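Local coordinates for flavin-dependent monooxygenase, oxygenase subunit HsaA (Rhodococcus sp., PDB 2RFQ), which catalyses the FMNH2-dependent ortho-hydroxylation of the phenolic steroid intermediate 3-HSA to the catechol 3,4-DHSA during cholesterol catabolism, at residues A[49-52]-A[53-56]; A[292-295]-A[296-300]. All coordinates share one frame; numbering follows the deposited sequence.

The two contacts follow one another along the chain without nesting or crossing. Contact 1 comes first, in the N-terminal acyl-CoA dehydrogenase-like region, where the chain leaves helix 38-47 and folds into a type I turn on its way to helix 65-76. Contact 2 lies some 240 residues later, inside helix 277-309 of the C-terminal region, and closes no loop: its backbone bonds run from one helical turn to the next, with one serine hydroxyl added to them. The centres of contact 1 and contact 2 are about 22 Å apart, and the nearest atoms of contact 1 and contact 2 are about 11 Å apart. Helix 65-76 relates them, since Leu52 and Leu53 of contact 1 and Trp294 of contact 2 all pack against it.

Contact 1 (A[49-52]-A[53-56]); sequences FFRL and LQPE
A type I beta turn from Arg51 to Gln54 reverses the chain in the loop that joins helix 38-47 to helix 65-76. Gln54 N closes it by donating to Arg51 O at 3.1 Å. The bond is bent, with an N-H...O angle of 143°, and the donor stands above the carbonyl plane. One residue earlier a water bridges the gap: it donates to Phe50 O at 2.8 Å and accepts from Leu53 N at 2.9 Å, linking two backbone atoms that are themselves 4.4 Å apart. Phe50 O also receives the side-chain amide of Asn93.

The side chains of Arg51 and Gln54 run side by side in the same direction, their guanidinium and amide planes 28° apart. Gln54 CG is anti to the backbone N (chi1 -176°), and the extended chain beyond it brings Gln54 OE1 3.5 Å from Arg51 CG and 2.8 Å from Arg51 NH1. Both polar ends are held by Thr112, whose OG1 bonds Arg51 NH2 and whose backbone O accepts from Gln54 NE2. Leu52 and Leu53 instead pack on helix 65-76, Leu53 also on Trp94 of helix 80-96. The turn therefore separates its chemistry, with leucines against helices and the arginine and glutamine side by side, each bonded to Thr112, while a water satisfies a peptide N-H that makes no direct bond to Phe50 O.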
ATOM      1  N   PHE A  49     -17.921 -34.202  -7.402  1.00  7.93           N
ATOM      2  CA  PHE A  49     -17.831 -32.754  -7.295  1.00  7.61           C
ATOM      3  C   PHE A  49     -18.997 -31.999  -7.944  1.00  7.44           C
ATOM      4  O   PHE A  49     -19.559 -31.093  -7.337  1.00  8.96           O
ATOM      5  CB  PHE A  49     -16.514 -32.219  -7.897  1.00  7.40           C
ATOM      6  CG  PHE A  49     -16.526 -30.708  -8.011  1.00  6.96           C
ATOM      7  CD1 PHE A  49     -16.351 -29.919  -6.860  1.00  8.48           C
ATOM      8  CD2 PHE A  49     -16.792 -30.087  -9.231  1.00  8.05           C
ATOM      9  CE1 PHE A  49     -16.441 -28.521  -6.924  1.00  7.28           C
ATOM     10  CE2 PHE A  49     -16.857 -28.680  -9.323  1.00  8.54           C
ATOM     11  CZ  PHE A  49     -16.689 -27.894  -8.147  1.00  7.46           C
ATOM     12  N   PHE A  50     -19.321 -32.336  -9.190  1.00  8.27           N
ATOM     13  CA  PHE A  50     -20.364 -31.572  -9.898  1.00  8.65           C
ATOM     14  C   PHE A  50     -21.742 -31.770  -9.255  1.00  8.71           C
ATOM     15  O   PHE A  50     -22.611 -30.911  -9.389  1.00  8.68           O
ATOM     16  CB  PHE A  50     -20.376 -31.875 -11.395  1.00  8.61           C
ATOM     17  CG  PHE A  50     -19.120 -31.418 -12.097  1.00  8.28           C
ATOM     18  CD1 PHE A  50     -18.828 -30.062 -12.193  1.00  9.02           C
ATOM     19  CD2 PHE A  50     -18.221 -32.349 -12.608  1.00  8.79           C
ATOM     20  CE1 PHE A  50     -17.634 -29.621 -12.796  1.00 11.94           C
ATOM     21  CE2 PHE A  50     -17.014 -31.922 -13.225  1.00  8.84           C
ATOM     22  CZ  PHE A  50     -16.741 -30.563 -13.318  1.00  9.70           C
ATOM     23  N   ARG A  51     -21.901 -32.871  -8.524  1.00  9.41           N
ATOM     24  CA  ARG A  51     -23.167 -33.135  -7.824  1.00  8.80           C
ATOM     25  C   ARG A  51     -23.329 -32.335  -6.531  1.00  9.04           C
ATOM     26  O   ARG A  51     -24.408 -32.344  -5.942  1.00  8.03           O
ATOM     27  CB  ARG A  51     -23.296 -34.635  -7.496  1.00  9.34           C
ATOM     28  CG  ARG A  51     -23.279 -35.509  -8.719  1.00 10.57           C
ATOM     29  CD  ARG A  51     -23.691 -36.920  -8.312  1.00 12.50           C
ATOM     30  NE  ARG A  51     -23.962 -37.774  -9.464  1.00 16.27           N
ATOM     31  CZ  ARG A  51     -25.087 -37.769 -10.187  1.00 18.84           C
ATOM     32  NH1 ARG A  51     -26.091 -36.919  -9.916  1.00 18.61           N
ATOM     33  NH2 ARG A  51     -25.208 -38.626 -11.197  1.00 19.01           N
ATOM     34  N   LEU A  52     -22.279 -31.642  -6.090  1.00  8.83           N
ATOM     35  CA  LEU A  52     -22.327 -30.982  -4.784  1.00  8.49           C
ATOM     36  C   LEU A  52     -23.533 -30.053  -4.583  1.00  8.56           C
ATOM     37  O   LEU A  52     -24.205 -30.167  -3.561  1.00  8.60           O
ATOM     38  CB  LEU A  52     -21.029 -30.244  -4.470  1.00  8.96           C
ATOM     39  CG  LEU A  52     -19.892 -31.147  -3.990  1.00  8.04           C
ATOM     40  CD1 LEU A  52     -18.599 -30.318  -3.874  1.00  8.37           C
ATOM     41  CD2 LEU A  52     -20.215 -31.810  -2.661  1.00  9.01           C
ATOM     42  N   LEU A  53     -23.792 -29.148  -5.531  1.00  7.58           N
ATOM     43  CA  LEU A  53     -24.956 -28.247  -5.403  1.00  8.43           C
ATOM     44  C   LEU A  53     -26.173 -28.707  -6.231  1.00  8.51           C
ATOM     45  O   LEU A  53     -27.154 -27.957  -6.382  1.00  8.78           O
ATOM     46  CB  LEU A  53     -24.590 -26.797  -5.744  1.00  9.06           C
ATOM     47  CG  LEU A  53     -23.513 -26.183  -4.833  1.00  8.58           C
ATOM     48  CD1 LEU A  53     -23.247 -24.764  -5.284  1.00 11.98           C
ATOM     49  CD2 LEU A  53     -23.916 -26.178  -3.359  1.00 11.00           C
ATOM     50  N   GLN A  54     -26.082 -29.913  -6.793  1.00  8.61           N
ATOM     51  CA  GLN A  54     -27.198 -30.493  -7.549  1.00  8.68           C
ATOM     52  C   GLN A  54     -28.287 -31.015  -6.590  1.00  8.56           C
ATOM     53  O   GLN A  54     -27.961 -31.492  -5.507  1.00  8.82           O
ATOM     54  CB  GLN A  54     -26.674 -31.619  -8.437  1.00  9.17           C
ATOM     55  CG  GLN A  54     -27.717 -32.250  -9.337  1.00 10.60           C
ATOM     56  CD  GLN A  54     -27.113 -33.335 -10.209  1.00 13.12           C
ATOM     57  OE1 GLN A  54     -26.287 -34.117  -9.742  1.00 15.02           O
ATOM     58  NE2 GLN A  54     -27.529 -33.399 -11.471  1.00 12.12           N
ATOM     59  N   PRO A  55     -29.572 -30.847  -6.954  1.00  9.35           N
ATOM     60  CA  PRO A  55     -30.670 -31.313  -6.068  1.00  9.26           C
ATOM     61  C   PRO A  55     -30.667 -32.811  -5.781  1.00 10.46           C
ATOM     62  O   PRO A  55     -30.224 -33.623  -6.616  1.00 10.97           O
ATOM     63  CB  PRO A  55     -31.947 -30.873  -6.812  1.00 10.21           C
ATOM     64  CG  PRO A  55     -31.484 -29.651  -7.614  1.00  9.56           C
ATOM     65  CD  PRO A  55     -30.101 -30.074  -8.103  1.00  8.96           C
ATOM     66  N   GLU A  56     -31.132 -33.160  -4.584  1.00 10.14           N
ATOM     67  CA  GLU A  56     -31.254 -34.560  -4.209  1.00 11.40           C
ATOM     68  C   GLU A  56     -32.082 -35.366  -5.230  1.00 11.55           C
ATOM     69  O   GLU A  56     -31.788 -36.539  -5.486  1.00 11.62           O
ATOM     70  CB  GLU A  56     -31.852 -34.657  -2.810  1.00 12.57           C
ATOM     71  CG  GLU A  56     -31.948 -36.083  -2.270  1.00 17.32           C
ATOM     72  CD  GLU A  56     -33.220 -36.787  -2.684  1.00 23.10           C
ATOM     73  OE1 GLU A  56     -34.195 -36.106  -3.069  1.00 25.14           O
ATOM     74  OE2 GLU A  56     -33.244 -38.039  -2.608  1.00 28.06           O
TER
HETATM   75  O   HOH W   1     -22.536 -28.454  -8.066  1.00  8.64           O

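Contact 2 (A[292-295]-A[296-300]); sequences AAWR and QLSGN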
ATOM      1  N   ALA A 292      -7.099 -14.549   5.682  1.00  7.54           N
ATOM      2  CA  ALA A 292      -8.165 -13.572   5.955  1.00  6.69           C
ATOM      3  C   ALA A 292      -9.225 -13.606   4.844  1.00  7.02           C
ATOM      4  O   ALA A 292     -10.437 -13.577   5.112  1.00  7.21           O
ATOM      5  CB  ALA A 292      -7.585 -12.174   6.092  1.00  8.01           C
ATOM      6  N   ALA A 293      -8.748 -13.654   3.600  1.00  6.72           N
ATOM      7  CA  ALA A 293      -9.635 -13.751   2.433  1.00  6.46           C
ATOM      8  C   ALA A 293     -10.572 -14.938   2.579  1.00  7.09           C
ATOM      9  O   ALA A 293     -11.777 -14.793   2.443  1.00  7.33           O
ATOM     10  CB  ALA A 293      -8.820 -13.875   1.156  1.00  6.76           C
ATOM     11  N   TRP A 294     -10.020 -16.109   2.863  1.00  6.60           N
ATOM     12  CA  TRP A 294     -10.840 -17.304   3.030  1.00  7.43           C
ATOM     13  C   TRP A 294     -11.802 -17.218   4.228  1.00  7.50           C
ATOM     14  O   TRP A 294     -12.964 -17.583   4.116  1.00  7.65           O
ATOM     15  CB  TRP A 294      -9.956 -18.546   3.136  1.00  8.74           C
ATOM     16  CG  TRP A 294     -10.794 -19.786   3.280  1.00  8.51           C
ATOM     17  CD1 TRP A 294     -10.926 -20.565   4.404  1.00 11.17           C
ATOM     18  CD2 TRP A 294     -11.676 -20.345   2.295  1.00 10.11           C
ATOM     19  NE1 TRP A 294     -11.828 -21.592   4.166  1.00 12.27           N
ATOM     20  CE2 TRP A 294     -12.298 -21.479   2.886  1.00 10.70           C
ATOM     21  CE3 TRP A 294     -12.000 -19.994   0.966  1.00 11.87           C
ATOM     22  CZ2 TRP A 294     -13.222 -22.284   2.190  1.00 12.22           C
ATOM     23  CZ3 TRP A 294     -12.920 -20.809   0.265  1.00 12.07           C
ATOM     24  CH2 TRP A 294     -13.520 -21.934   0.898  1.00 11.20           C
ATOM     25  N   ARG A 295     -11.315 -16.719   5.362  1.00  6.96           N
ATOM     26  CA  ARG A 295     -12.178 -16.586   6.554  1.00  6.59           C
ATOM     27  C   ARG A 295     -13.396 -15.741   6.256  1.00  6.64           C
ATOM     28  O   ARG A 295     -14.504 -16.116   6.614  1.00  7.42           O
ATOM     29  CB  ARG A 295     -11.407 -15.982   7.710  1.00  8.30           C
ATOM     30  CG  ARG A 295     -10.502 -16.986   8.422  1.00  7.82           C
ATOM     31  CD  ARG A 295      -9.894 -16.310   9.634  1.00  7.41           C
ATOM     32  NE  ARG A 295      -8.837 -17.113  10.259  1.00  7.75           N
ATOM     33  CZ  ARG A 295      -9.067 -18.049  11.184  1.00 10.56           C
ATOM     34  NH1 ARG A 295     -10.304 -18.295  11.627  1.00  9.97           N
ATOM     35  NH2 ARG A 295      -8.057 -18.752  11.680  1.00 15.26           N
ATOM     36  N   GLN A 296     -13.194 -14.615   5.569  1.00  6.46           N
ATOM     37  CA  GLN A 296     -14.356 -13.760   5.236  1.00  7.21           C
ATOM     38  C   GLN A 296     -15.235 -14.368   4.147  1.00  6.82           C
ATOM     39  O   GLN A 296     -16.479 -14.377   4.260  1.00  7.00           O
ATOM     40  CB  GLN A 296     -13.878 -12.373   4.816  1.00  7.70           C
ATOM     41  CG  GLN A 296     -13.172 -11.678   5.974  1.00  8.40           C
ATOM     42  CD  GLN A 296     -12.869 -10.228   5.691  1.00  8.70           C
ATOM     43  OE1 GLN A 296     -12.206  -9.899   4.694  1.00  7.35           O
ATOM     44  NE2 GLN A 296     -13.365  -9.336   6.571  1.00  7.60           N
ATOM     45  N   LEU A 297     -14.605 -14.877   3.090  1.00  6.67           N
ATOM     46  CA  LEU A 297     -15.371 -15.418   1.974  1.00  7.50           C
ATOM     47  C   LEU A 297     -16.235 -16.599   2.400  1.00  7.73           C
ATOM     48  O   LEU A 297     -17.427 -16.642   2.106  1.00  8.42           O
ATOM     49  CB  LEU A 297     -14.427 -15.826   0.830  1.00  7.78           C
ATOM     50  CG  LEU A 297     -15.134 -16.138  -0.487  1.00  7.94           C
ATOM     51  CD1 LEU A 297     -15.613 -14.836  -1.182  1.00  9.28           C
ATOM     52  CD2 LEU A 297     -14.170 -16.866  -1.375  1.00  8.55           C
ATOM     53  N   SER A 298     -15.629 -17.549   3.105  1.00  7.97           N
ATOM     54  CA  SER A 298     -16.380 -18.686   3.610  1.00  8.89           C
ATOM     55  C   SER A 298     -17.294 -18.294   4.789  1.00  8.49           C
ATOM     56  O   SER A 298     -18.423 -18.818   4.925  1.00  9.04           O
ATOM     57  CB  SER A 298     -15.421 -19.818   3.961  1.00  8.67           C
ATOM     58  OG  SER A 298     -14.625 -19.523   5.090  1.00 10.37           O
ATOM     59  N   GLY A 299     -16.828 -17.350   5.618  1.00  8.49           N
ATOM     60  CA  GLY A 299     -17.589 -16.874   6.794  1.00  7.82           C
ATOM     61  C   GLY A 299     -18.932 -16.259   6.449  1.00  7.80           C
ATOM     62  O   GLY A 299     -19.959 -16.573   7.088  1.00  8.72           O
ATOM     63  N   ASN A 300     -18.937 -15.353   5.475  1.00  7.84           N
ATOM     64  CA  ASN A 300     -20.185 -14.723   5.079  1.00  7.55           C
ATOM     65  C   ASN A 300     -21.153 -15.753   4.484  1.00  7.86           C
ATOM     66  O   ASN A 300     -22.344 -15.707   4.750  1.00  7.87           O
ATOM     67  CB  ASN A 300     -19.917 -13.580   4.095  1.00  7.87           C
ATOM     68  CG  ASN A 300     -19.217 -12.407   4.735  1.00  8.28           C
ATOM     69  OD1 ASN A 300     -18.306 -11.797   4.115  1.00  9.01           O
ATOM     70  ND2 ASN A 300     -19.633 -12.040   5.943  1.00  6.69           N
TER
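Ser298 lies one helical turn beyond Trp294 and touches it with both side-chain atoms. Its CB sits over one face of the indole, 3.9 Å from the centroid of the six-membered ring and 21° off the normal, a CH-pi contact displaced toward the rim, nearest CE2 and CZ2. At the tip, OG turns back to Trp294 O and donates at 2.7 Å, while passing over the ring face 3.6 Å from NE1. A chi1 of 69° places this hydroxyl between the backbone N and the carbonyl carbon, where it can reach that oxygen. Trp294 O thus accepts twice, from OG and, at 2.9 Å, from Ser298 N, the two donors coming from opposite faces of the carbonyl plane. Leu297 CD2 approaches CZ3 of the indole at 4.4 Å.

An alanine in place of Trp294 would keep the backbone carbonyl but would probably strip Ser298 CB of its aromatic cover and leave Arg73, which makes a cation-pi contact with the indole, without that partner. Trp294 also packs on Tyr69 and Ser70 of helix 65-76 and on Val246 and Tyr250 of helix 233-266, the helix that Leu297 meets too. Elsewhere round helix 277-309, Ala293 faces helix 316-344, and Gln296 NE2 bonds Asp291 and Ser288 of the second subunit, so this helix takes part in the subunit interface.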